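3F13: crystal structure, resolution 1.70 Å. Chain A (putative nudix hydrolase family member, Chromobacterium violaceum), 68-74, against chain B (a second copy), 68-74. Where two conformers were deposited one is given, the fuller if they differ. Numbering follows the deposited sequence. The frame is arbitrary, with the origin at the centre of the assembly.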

# COMPACT_ATOMS: atom_id res chain seq x y z
N ILE A 68 -7.77 -4.58 -0.77
CA ILE A 68 -6.90 -3.50 -0.29
C ILE A 68 -6.46 -2.55 -1.42
O ILE A 68 -5.98 -3.02 -2.43
CB ILE A 68 -5.67 -4.14 0.42
CG1 ILE A 68 -6.13 -4.78 1.73
CG2 ILE A 68 -4.56 -3.09 0.64
CD1 ILE A 68 -5.00 -5.50 2.48
N ASN A 69 -6.67 -1.24 -1.27
CA ASN A 69 -6.22 -0.22 -2.23
C ASN A 69 -5.12 0.70 -1.71
O ASN A 69 -4.51 1.44 -2.47
CB ASN A 69 -7.39 0.64 -2.74
CG ASN A 69 -8.15 1.40 -1.63
OD1 ASN A 69 -7.69 2.43 -1.09
ND2 ASN A 69 -9.37 0.95 -1.37
N SER A 70 -4.96 0.71 -0.40
CA SER A 70 -3.97 1.59 0.23
C SER A 70 -3.44 0.85 1.44
O SER A 70 -4.19 0.14 2.16
CB SER A 70 -4.61 2.92 0.67
OG SER A 70 -5.24 3.63 -0.40
N MET A 71 -2.14 1.01 1.69
CA MET A 71 -1.51 0.35 2.83
C MET A 71 -0.34 1.20 3.26
O MET A 71 0.33 1.85 2.43
CB MET A 71 -1.08 -1.09 2.49
CG MET A 71 -0.11 -1.29 1.32
SD MET A 71 0.09 -3.03 0.71
CE MET A 71 -0.59 -3.94 2.10
N LEU A 72 -0.09 1.18 4.56
CA LEU A 72 1.08 1.80 5.13
C LEU A 72 1.84 0.84 6.02
O LEU A 72 1.31 0.36 7.01
CB LEU A 72 0.67 3.04 5.92
CG LEU A 72 1.79 3.72 6.71
CD1 LEU A 72 2.70 4.46 5.71
CD2 LEU A 72 1.26 4.71 7.78
N TYR A 73 3.09 0.59 5.67
CA TYR A 73 3.97 -0.26 6.46
C TYR A 73 4.26 0.46 7.77
O TYR A 73 4.68 1.65 7.74
CB TYR A 73 5.28 -0.41 5.73
CG TYR A 73 6.36 -0.90 6.67
CD1 TYR A 73 6.27 -2.18 7.23
CD2 TYR A 73 7.40 -0.06 7.09
CE1 TYR A 73 7.24 -2.66 8.09
CE2 TYR A 73 8.40 -0.52 8.00
CZ TYR A 73 8.28 -1.83 8.51
OH TYR A 73 9.22 -2.34 9.38
N LEU A 74 4.02 -0.22 8.90
CA LEU A 74 4.08 0.44 10.23
C LEU A 74 5.35 0.06 11.01
O LEU A 74 6.12 0.94 11.47
CB LEU A 74 2.82 0.12 11.08
CG LEU A 74 1.45 0.43 10.46
CD1 LEU A 74 0.33 -0.01 11.45
CD2 LEU A 74 1.36 1.95 10.06
N ILE B 68 7.73 -2.05 -3.16
CA ILE B 68 6.77 -1.14 -2.53
C ILE B 68 6.23 -1.68 -1.18
O ILE B 68 5.72 -2.79 -1.16
CB ILE B 68 5.59 -0.93 -3.50
CG1 ILE B 68 6.09 -0.17 -4.75
CG2 ILE B 68 4.46 -0.19 -2.78
CD1 ILE B 68 5.14 -0.26 -5.88
N ASN B 69 6.34 -0.88 -0.09
CA ASN B 69 5.88 -1.12 1.32
C ASN B 69 4.57 -0.42 1.69
O ASN B 69 3.85 -0.78 2.65
CB ASN B 69 6.96 -0.73 2.39
CG ASN B 69 7.52 0.76 2.29
OD1 ASN B 69 7.11 1.70 3.04
ND2 ASN B 69 8.56 0.92 1.46
N SER B 70 4.34 0.68 0.99
CA SER B 70 3.23 1.60 1.26
C SER B 70 2.75 2.22 -0.05
O SER B 70 3.57 2.59 -0.93
CB SER B 70 3.71 2.70 2.20
OG SER B 70 4.27 2.12 3.39
N MET B 71 1.44 2.34 -0.17
CA MET B 71 0.81 2.89 -1.36
C MET B 71 -0.47 3.59 -0.94
O MET B 71 -1.17 3.15 -0.02
CB MET B 71 0.48 1.72 -2.34
CG MET B 71 -0.02 0.25 -1.65
SD MET B 71 -0.54 -0.82 -3.01
CE MET B 71 0.09 0.11 -4.41
N LEU B 72 -0.83 4.63 -1.66
CA LEU B 72 -2.09 5.29 -1.41
C LEU B 72 -2.87 5.40 -2.72
O LEU B 72 -2.40 6.06 -3.66
CB LEU B 72 -1.85 6.69 -0.82
CG LEU B 72 -3.10 7.54 -0.74
CD1 LEU B 72 -4.08 6.89 0.29
CD2 LEU B 72 -2.74 8.96 -0.33
N TYR B 73 -4.02 4.76 -2.82
CA TYR B 73 -4.87 4.91 -4.00
C TYR B 73 -5.32 6.37 -4.17
O TYR B 73 -5.89 6.96 -3.25
CB TYR B 73 -6.10 3.96 -3.94
CG TYR B 73 -7.19 4.30 -4.93
CD1 TYR B 73 -7.02 4.08 -6.29
CD2 TYR B 73 -8.36 4.95 -4.51
CE1 TYR B 73 -8.00 4.44 -7.22
CE2 TYR B 73 -9.36 5.30 -5.43
CZ TYR B 73 -9.16 5.04 -6.79
OH TYR B 73 -10.12 5.36 -7.71
N LEU B 74 -5.03 6.97 -5.33
CA LEU B 74 -5.40 8.37 -5.57
C LEU B 74 -6.68 8.50 -6.40
O LEU B 74 -7.63 9.19 -5.99
CB LEU B 74 -4.25 9.09 -6.30
CG LEU B 74 -2.88 8.90 -5.66
CD1 LEU B 74 -1.74 9.49 -6.52
CD2 LEU B 74 -2.95 9.54 -4.24

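The two strands meet through a single antiparallel bridge, M71(A) with M71(B), and beyond it on each side a serine hydroxyl accepts the hydrogen bond of a tyrosine backbone amide. Y73(B) N donates to S70(A) OG at 2.9 Å, and Y73(A) N donates to S70(B) OG at 3.0 Å, the latter nearly straight at 167°. At the bridge itself the bonds are conventional: M71(A) N to M71(B) O and M71(B) N to M71(A) O, both 2.9 Å, with angles of 157° and 155°. One residue pairs with its own copy, and the four hydrogen bonds across the contact form two matching pairs with the chains exchanged. The strands run at 155° to each other, and the CA atoms of M71(A) and M71(B) lie 5.4 Å apart.

Each serine hydroxyl is also bonded within its own chain. S70(A) OG donates to N69(A) OD1 at 2.8 Å, and S70(B) OG to N69(B) OD1 at 2.9 Å; with its proton directed to the asparagine, the oxygen is left to accept the amide from across the contact. An amide, a hydroxyl and a side-chain carbonyl thus form a short chain of hydrogen bonds at each end. Both serines adopt the m rotamer and both asparagines have chi1 in p. The backbone carbonyls of N69(A) and N69(B) also lie near the same amides, with N69(A) O to Y73(B) N and N69(B) O to Y73(A) N each 3.4 Å.

Within the bridge, M71(A) O and M71(B) O, two acceptors, lie 3.2 Å apart; each accepts a hydrogen bond from the other methionine's amide. Each also meets a CA-H group, S70(A) CA to M71(B) O at 3.2 Å and S70(B) CA to M71(A) O at 3.1 Å.

The methionine side chains pack against each other beside the bridge, with M71(A) CG and M71(B) CG only 3.3 Å apart, a tight apolar contact. Both have chi1 in p and chi2 in t, while chi3 lies near zero, between wells, at -17° in chain A and 12° in chain B. These two residues have the largest areas covered by the opposing stretch.

At the ends, Y73(A) and Y73(B) point their CA-to-CB bonds toward the other strand, but their rings lead away. Y73(B) CB lies 3.3 Å from N69(A) O and 3.6 Å from N69(A) OD1, Y73(A) CB lies 3.8 Å from N69(B) CB, and each asparagine CB sits obliquely by the facing tyrosine ring. L72(A) and L72(B) point their CA-to-CB bonds away.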